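Local structure of beta-lactamase/D-alanine Carboxypeptidase (Yersinia pestis, 3RJU) at residues L66-I71 against L162-L167; G22-A27 against T44-N49; A280-L283 against V288-A291. The protein probably hydrolyses beta-lactam rings or the terminal D-alanine bond of cell-wall peptides, as a putative penicillin-binding member of the beta-lactamase family. All blocks are in the same frame, centred on the assembly; numbering follows the deposited sequence. Where two conformers were deposited one is given.

Interaction 1. Residues L66-I71 against L162-L167; sequences LMTSEI and LAYDLL
Tyr164 reaches from helix 162-167 to Thr68 and Ser69 on helix 66-71; the axes of the two short segments come no closer than 10.3 Å and cross at 35°. Followed outward from CB, the side chain leaves with chi1 at -105°, well off the staggered -60°, and with this torsion the ring reaches both residues although the CA–CB bond does not aim at the other helix. CD1 comes first, 3.8 Å from Thr68 CB, which lies in the ring plane, so the threonine meets an edge and not a face. CE1 touches both Thr68 CB and Ser69 OG, and CZ is 3.8 Å from Ser69 OG. At the tip, Tyr164 OH accepts a hydrogen bond from Ser69 OG at 2.9 Å and is also bonded to the carbonyl O of Ala112; two partners therefore fix the phenol in a buried setting.

Thr68 divides its branches. CG2, anti to the backbone N, points across the interface and meets Leu167 CD2 at 3.8 Å, the two side chains lying alongside each other, running opposite ways. OG1 is turned back beside its own N and bonds to the carbonyls of Gly225 and Thr64, which satisfies the hydroxyl away from the apolar pairing.

The surroundings complete the packing: helix 108-113 supplies Ala112 against Ser69, and Leu108 and Leu111 against Leu167, while Ile71 and Met67 lean on helix 179-191. Helix 64-77 begins just after Ser62 and includes Lys65, a pair consistent with the SxxK motif of penicillin-recognising serine enzymes; Tyr164 touches this probable active-site region from helix 162-175.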
loop_
_atom_site.group_PDB
_atom_site.type_symbol
_atom_site.label_atom_id
_atom_site.label_comp_id
_atom_site.label_asym_id
_atom_site.label_seq_id
_atom_site.Cartn_x
_atom_site.Cartn_y
_atom_site.Cartn_z
ATOM N N LEU A 66 3.270 -1.644 0.344
ATOM C CA LEU A 66 3.657 -2.799 -0.495
ATOM C C LEU A 66 4.943 -2.524 -1.258
ATOM O O LEU A 66 5.752 -3.423 -1.493
ATOM C CB LEU A 66 2.544 -3.159 -1.486
ATOM C CG LEU A 66 1.159 -3.422 -0.870
ATOM C CD1 LEU A 66 0.193 -3.838 -1.986
ATOM C CD2 LEU A 66 1.270 -4.491 0.215
HETATM N N MSE A 67 5.131 -1.273 -1.655
HETATM C CA MSE A 67 6.369 -0.891 -2.334
HETATM C C MSE A 67 7.553 -0.809 -1.360
HETATM O O MSE A 67 8.671 -1.163 -1.714
HETATM C CB MSE A 67 6.171 0.423 -3.102
HETATM C CG MSE A 67 5.130 0.267 -4.211
HETATM SE SE MSE A 67 4.862 1.824 -5.295
HETATM C CE MSE A 67 3.267 1.214 -6.275
ATOM N N THR A 68 7.319 -0.330 -0.146
ATOM C CA THR A 68 8.380 -0.340 0.865
ATOM C C THR A 68 8.834 -1.770 1.118
ATOM O O THR A 68 10.029 -2.053 1.128
ATOM C CB THR A 68 7.900 0.282 2.171
ATOM O OG1 THR A 68 7.217 1.509 1.857
ATOM C CG2 THR A 68 9.078 0.563 3.103
ATOM N N SER A 69 7.888 -2.684 1.308
ATOM C CA SER A 69 8.266 -4.094 1.478
ATOM C C SER A 69 8.927 -4.683 0.235
ATOM O O SER A 69 9.853 -5.500 0.342
ATOM C CB SER A 69 7.068 -4.930 1.939
ATOM O OG SER A 69 6.874 -4.716 3.334
ATOM N N GLU A 70 8.475 -4.261 -0.947
ATOM C CA GLU A 70 9.117 -4.690 -2.191
ATOM C C GLU A 70 10.600 -4.310 -2.199
ATOM O O GLU A 70 11.471 -5.127 -2.507
ATOM C CB GLU A 70 8.437 -4.059 -3.420
ATOM C CG GLU A 70 9.220 -4.350 -4.720
ATOM C CD GLU A 70 8.523 -3.951 -5.997
ATOM O OE1 GLU A 70 7.542 -3.238 -5.920
ATOM O OE2 GLU A 70 9.003 -4.333 -7.099
ATOM N N ILE A 71 10.881 -3.057 -1.867
ATOM C CA ILE A 71 12.255 -2.582 -1.786
ATOM C C ILE A 71 13.060 -3.354 -0.745
ATOM O O ILE A 71 14.206 -3.739 -1.009
ATOM C CB ILE A 71 12.303 -1.057 -1.559
ATOM C CG1 ILE A 71 11.766 -0.355 -2.813
ATOM C CG2 ILE A 71 13.733 -0.577 -1.229
ATOM C CD1 ILE A 71 11.523 1.127 -2.635
ATOM N N LEU A 162 4.103 4.923 11.384
ATOM C CA LEU A 162 5.423 5.231 11.933
ATOM C C LEU A 162 6.444 4.125 11.633
ATOM O O LEU A 162 7.545 4.400 11.153
ATOM C CB LEU A 162 5.324 5.412 13.440
ATOM C CG LEU A 162 6.645 5.579 14.182
ATOM C CD1 LEU A 162 7.402 6.808 13.635
ATOM C CD2 LEU A 162 6.383 5.701 15.693
ATOM N N ALA A 163 6.091 2.880 11.941
ATOM C CA ALA A 163 7.008 1.771 11.738
ATOM C C ALA A 163 7.438 1.633 10.273
ATOM O O ALA A 163 8.594 1.303 9.989
ATOM C CB ALA A 163 6.388 0.456 12.264
ATOM N N TYR A 164 6.504 1.858 9.345
ATOM C CA TYR A 164 6.802 1.753 7.926
ATOM C C TYR A 164 7.701 2.885 7.410
ATOM O O TYR A 164 8.517 2.670 6.509
ATOM C CB TYR A 164 5.520 1.637 7.085
ATOM C CG TYR A 164 5.310 0.232 6.580
ATOM C CD1 TYR A 164 5.840 -0.165 5.363
ATOM C CD2 TYR A 164 4.627 -0.716 7.351
ATOM C CE1 TYR A 164 5.686 -1.456 4.894
ATOM C CE2 TYR A 164 4.469 -2.020 6.896
ATOM C CZ TYR A 164 4.997 -2.379 5.655
ATOM O OH TYR A 164 4.852 -3.658 5.179
ATOM N N ASP A 165 7.569 4.084 7.982
ATOM C CA ASP A 165 8.490 5.153 7.608
ATOM C C ASP A 165 9.885 4.916 8.209
ATOM O O ASP A 165 10.905 5.173 7.553
ATOM C CB ASP A 165 7.892 6.510 7.960
ATOM C CG ASP A 165 6.679 6.811 7.118
ATOM O OD1 ASP A 165 6.791 6.597 5.888
ATOM O OD2 ASP A 165 5.628 7.208 7.676
ATOM N N LEU A 166 9.933 4.395 9.435
ATOM C CA LEU A 166 11.223 3.962 9.985
ATOM C C LEU A 166 11.864 2.885 9.096
ATOM O O LEU A 166 13.071 2.871 8.921
ATOM C CB LEU A 166 11.094 3.459 11.426
ATOM C CG LEU A 166 10.752 4.545 12.462
ATOM C CD1 LEU A 166 10.366 3.919 13.804
ATOM C CD2 LEU A 166 11.902 5.544 12.644
ATOM N N LEU A 167 11.055 1.982 8.553
ATOM C CA LEU A 167 11.566 0.972 7.634
ATOM C C LEU A 167 12.187 1.629 6.403
ATOM O O LEU A 167 13.296 1.267 5.982
ATOM C CB LEU A 167 10.459 0.005 7.217
ATOM C CG LEU A 167 10.837 -1.084 6.214
ATOM C CD1 LEU A 167 12.019 -1.932 6.706
ATOM C CD2 LEU A 167 9.614 -1.963 5.912
#

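Interaction 2. Residues G22-A27 against T44-N49; sequences GAVGMA and TQPGNN
Val24 and Pro46 have the nearest CA atoms across the two segments, 6.3 Å apart, where the chain entering strand 25-27 passes a type II turn spanning Gln45 to Asn48. Pro46 (phi -52°, psi 124°) and Gly47, with its positive phi, hold the two central positions of that turn, and Asn48 N bonds back to Gln45 O at 3.0 Å.

The side-chain contact is small and apolar. Val24 CG1 stands anti to the backbone N (chi1 171°), which carries this methyl toward the proline; it lies 4.0 Å from Pro46 CG and 3.9 Å from Pro46 N, and the two side chains meet at a slant. Within the turn segment, the amide of Asn48 braces the loop from within: ND2 donates to Thr44 OG1 at 2.9 Å, nearly straight and in the amide plane. Its other end, OD1, accepts from Ile50 N and, weakly, from Gln45 N. The carboxylate of Glu43 adds bonds to the backbone N of Gly47 and of Asn49.

Gly22 ends helix 6-20 in a Schellman motif, after which the chain turns into strand 25-32. That strand lies between strands 35-42 and 321-328: Val24 has backbone bonds to Glu43 and Thr328, while Ala23 and Met26 pack on helix 6-20. The contact thus sits at the surface, by the sheet margin.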
loop_
_atom_site.group_PDB
_atom_site.type_symbol
_atom_site.label_atom_id
_atom_site.label_comp_id
_atom_site.label_asym_id
_atom_site.label_seq_id
_atom_site.Cartn_x
_atom_site.Cartn_y
_atom_site.Cartn_z
ATOM N N GLY A 22 -20.174 5.926 -2.985
ATOM C CA GLY A 22 -20.378 7.366 -2.934
ATOM C C GLY A 22 -19.216 8.132 -3.553
ATOM O O GLY A 22 -18.971 9.284 -3.200
ATOM N N ALA A 23 -18.487 7.506 -4.478
ATOM C CA ALA A 23 -17.337 8.165 -5.093
ATOM C C ALA A 23 -17.671 9.479 -5.784
ATOM O O ALA A 23 -18.705 9.611 -6.451
ATOM C CB ALA A 23 -16.657 7.223 -6.090
ATOM N N VAL A 24 -16.749 10.436 -5.676
ATOM C CA VAL A 24 -16.782 11.612 -6.535
ATOM C C VAL A 24 -16.250 11.168 -7.902
ATOM O O VAL A 24 -16.877 11.397 -8.948
ATOM C CB VAL A 24 -15.890 12.731 -5.977
ATOM C CG1 VAL A 24 -15.757 13.859 -7.003
ATOM C CG2 VAL A 24 -16.453 13.271 -4.663
ATOM N N GLY A 25 -15.084 10.512 -7.887
ATOM C CA GLY A 25 -14.516 9.915 -9.084
ATOM C C GLY A 25 -13.934 8.557 -8.765
ATOM O O GLY A 25 -13.605 8.273 -7.609
HETATM N N MSE A 26 -13.794 7.718 -9.783
HETATM C CA MSE A 26 -13.257 6.371 -9.592
HETATM C C MSE A 26 -12.484 5.903 -10.815
HETATM O O MSE A 26 -12.905 6.145 -11.964
HETATM C CB MSE A 26 -14.390 5.382 -9.310
HETATM C CG MSE A 26 -13.920 3.942 -9.147
HETATM SE SE MSE A 26 -15.410 2.829 -8.625
HETATM C CE MSE A 26 -15.181 1.344 -9.770
ATOM N N ALA A 27 -11.357 5.225 -10.576
ATOM C CA ALA A 27 -10.727 4.429 -11.616
ATOM C C ALA A 27 -10.590 2.991 -11.132
ATOM O O ALA A 27 -10.187 2.737 -9.993
ATOM C CB ALA A 27 -9.357 4.990 -11.997
ATOM N N THR A 44 -13.132 14.255 -11.786
ATOM C CA THR A 44 -11.828 14.461 -11.153
ATOM C C THR A 44 -11.837 15.576 -10.102
ATOM O O THR A 44 -10.875 15.738 -9.377
ATOM C CB THR A 44 -10.729 14.751 -12.187
ATOM O OG1 THR A 44 -11.086 15.922 -12.928
ATOM C CG2 THR A 44 -10.541 13.572 -13.149
ATOM N N GLN A 45 -12.908 16.367 -10.062
ATOM C CA GLN A 45 -13.143 17.338 -8.993
ATOM C C GLN A 45 -14.655 17.512 -8.896
ATOM O O GLN A 45 -15.336 17.485 -9.919
ATOM C CB GLN A 45 -12.477 18.686 -9.301
ATOM C CG GLN A 45 -10.995 18.601 -9.655
ATOM C CD GLN A 45 -10.321 19.963 -9.790
ATOM O OE1 GLN A 45 -10.816 20.971 -9.277
ATOM N NE2 GLN A 45 -9.178 19.994 -10.476
ATOM N N PRO A 46 -15.198 17.675 -7.674
ATOM C CA PRO A 46 -16.659 17.802 -7.569
ATOM C C PRO A 46 -17.202 18.877 -8.507
ATOM O O PRO A 46 -16.730 20.014 -8.474
ATOM C CB PRO A 46 -16.866 18.182 -6.099
ATOM C CG PRO A 46 -15.705 17.502 -5.416
ATOM C CD PRO A 46 -14.550 17.714 -6.350
ATOM N N GLY A 47 -18.143 18.495 -9.367
ATOM C CA GLY A 47 -18.804 19.431 -10.257
ATOM C C GLY A 47 -18.108 19.716 -11.579
ATOM O O GLY A 47 -18.669 20.433 -12.404
ATOM N N ASN A 48 -16.918 19.161 -11.817
ATOM C CA ASN A 48 -16.205 19.530 -13.041
ATOM C C ASN A 48 -16.557 18.714 -14.288
ATOM O O ASN A 48 -16.162 19.068 -15.403
ATOM C CB ASN A 48 -14.682 19.625 -12.832
ATOM C CG ASN A 48 -13.977 18.269 -12.831
ATOM O OD1 ASN A 48 -14.599 17.204 -12.854
ATOM N ND2 ASN A 48 -12.658 18.316 -12.802
ATOM N N ASN A 49 -17.309 17.638 -14.091
ATOM C CA ASN A 49 -17.741 16.785 -15.184
ATOM C C ASN A 49 -16.624 16.274 -16.073
ATOM O O ASN A 49 -16.832 16.031 -17.269
ATOM C CB ASN A 49 -18.786 17.499 -16.035
ATOM C CG ASN A 49 -20.083 16.757 -16.056
ATOM O OD1 ASN A 49 -20.948 16.966 -15.193
ATOM N ND2 ASN A 49 -20.228 15.853 -17.024
#

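Interaction 3. Residues A280-L283 against V288-A291; sequences ADAL and VYMA
Asp281 and Ala282 together face Tyr289, and the backbone bonds give the evidence. Tyr289 O accepts from both Asp281 N, at 2.8 Å, and Ala282 N, at 3.2 Å; the first donor lies nearly in line with the carbonyl, whereas the second is tilted 25° out of its plane. In return, Tyr289 N donates to Ala282 O at 2.9 Å and 172°, completing an antiparallel hydrogen-bonded pair. Leu283 and Val288 follow as a non-hydrogen-bonded pair.

The polar side-chain link is made by Asp281. With chi1 at -66° its carboxylate swings toward the second strand, where OD2 uses the anti lone pair to accept from Ala291 N at 2.7 Å. The same oxygen forms a salt bridge with Lys293, while OD1 accepts from Gln279 NE2, so both oxygens are held and the group's rotation is restricted. Lys293 would be expected to stabilise the negative charge. Ala291 N lies 3.7 Å above one face of the Tyr289 ring, offset toward its rim.

Apolar contacts divide between the two faces of the sheet. Ala282 CB and Tyr289 CB stand side by side 4.2 Å apart on one face, and Leu261 of strand 261-264 touches both residues. Toward the Leu283 and Val288 face, Val288 CG1 packs against Ala280 CB at 3.5 Å, with Met274 touching both.

Two residues opposite one, sharing a single acceptor, define a classic beta bulge, set here where the hairpin of strands 282-284 and 288-290 begins. The hairpin lies within the main antiparallel sheet, between strands 299-306 and 261-264; Lys302 of the former probably belongs to the KTG-type motif of this family.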
loop_
_atom_site.group_PDB
_atom_site.type_symbol
_atom_site.label_atom_id
_atom_site.label_comp_id
_atom_site.label_asym_id
_atom_site.label_seq_id
_atom_site.Cartn_x
_atom_site.Cartn_y
_atom_site.Cartn_z
ATOM N N ALA A 280 -8.281 -10.554 8.611
ATOM C CA ALA A 280 -6.946 -10.912 8.178
ATOM C C ALA A 280 -6.613 -12.286 8.716
ATOM O O ALA A 280 -6.498 -12.480 9.928
ATOM C CB ALA A 280 -5.922 -9.891 8.692
ATOM N N ASP A 281 -6.464 -13.250 7.820
ATOM C CA ASP A 281 -6.101 -14.601 8.248
ATOM C C ASP A 281 -4.592 -14.832 8.346
ATOM O O ASP A 281 -4.133 -15.716 9.088
ATOM C CB ASP A 281 -6.781 -15.624 7.353
ATOM C CG ASP A 281 -8.278 -15.598 7.528
ATOM O OD1 ASP A 281 -8.713 -15.702 8.696
ATOM O OD2 ASP A 281 -9.009 -15.429 6.529
ATOM N N ALA A 282 -3.817 -14.033 7.612
ATOM C CA ALA A 282 -2.361 -14.062 7.755
ATOM C C ALA A 282 -1.802 -12.716 7.363
ATOM O O ALA A 282 -2.387 -12.011 6.526
ATOM C CB ALA A 282 -1.720 -15.205 6.925
ATOM N N LEU A 283 -0.686 -12.342 7.986
ATOM C CA LEU A 283 -0.027 -11.082 7.676
ATOM C C LEU A 283 1.274 -11.360 6.946
ATOM O O LEU A 283 2.072 -12.222 7.372
ATOM C CB LEU A 283 0.288 -10.317 8.966
ATOM C CG LEU A 283 -0.876 -10.029 9.919
ATOM C CD1 LEU A 283 -0.438 -9.081 11.038
ATOM C CD2 LEU A 283 -2.079 -9.502 9.183
ATOM N N VAL A 288 -1.875 -8.470 3.119
ATOM C CA VAL A 288 -2.753 -9.146 4.048
ATOM C C VAL A 288 -3.464 -10.256 3.295
ATOM O O VAL A 288 -3.985 -10.023 2.195
ATOM C CB VAL A 288 -3.792 -8.168 4.635
ATOM C CG1 VAL A 288 -4.888 -8.923 5.455
ATOM C CG2 VAL A 288 -3.089 -7.120 5.496
ATOM N N TYR A 289 -3.512 -11.447 3.896
ATOM C CA TYR A 289 -4.171 -12.580 3.267
ATOM C C TYR A 289 -5.481 -12.878 3.966
ATOM O O TYR A 289 -5.537 -12.934 5.195
ATOM C CB TYR A 289 -3.285 -13.828 3.303
ATOM C CG TYR A 289 -3.980 -15.070 2.798
ATOM C CD1 TYR A 289 -4.272 -15.218 1.449
ATOM C CD2 TYR A 289 -4.338 -16.099 3.670
ATOM C CE1 TYR A 289 -4.916 -16.356 0.974
ATOM C CE2 TYR A 289 -4.987 -17.245 3.205
ATOM C CZ TYR A 289 -5.261 -17.368 1.855
ATOM O OH TYR A 289 -5.901 -18.487 1.374
HETATM N N MSE A 290 -6.533 -13.044 3.169
HETATM C CA MSE A 290 -7.831 -13.490 3.670
HETATM C C MSE A 290 -8.121 -14.848 3.070
HETATM O O MSE A 290 -8.123 -15.001 1.840
HETATM C CB MSE A 290 -8.930 -12.492 3.273
HETATM C CG MSE A 290 -8.658 -11.070 3.773
HETATM SE SE MSE A 290 -10.103 -9.816 3.480
HETATM C CE MSE A 290 -10.373 -10.047 1.571
ATOM N N ALA A 291 -8.342 -15.848 3.925
ATOM C CA ALA A 291 -8.629 -17.194 3.439
ATOM C C ALA A 291 -10.018 -17.267 2.804
ATOM O O ALA A 291 -10.885 -16.454 3.115
ATOM C CB ALA A 291 -8.534 -18.188 4.564
#

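Overall arrangement
From the N terminus, interaction 2 comes first: strands 25-32 and 35-42 fill most of the 16 residues between its segments, so it closes the open end of the hairpin they form, at the surface. Interaction 1 follows and spans 90 residues, bringing helix 162-175 back to helix 64-77 in the helical part. Interaction 3 closes the tightest loop, with four residues between its segments. The three run in series, so none nests within or crosses another. Interactions 2 and 3 reach the same eight-stranded antiparallel sheet, their centres about 32 Å apart. Interactions 1 and 3 come within about 6 Å at their nearest atoms, without touching, beside the probable active-site region.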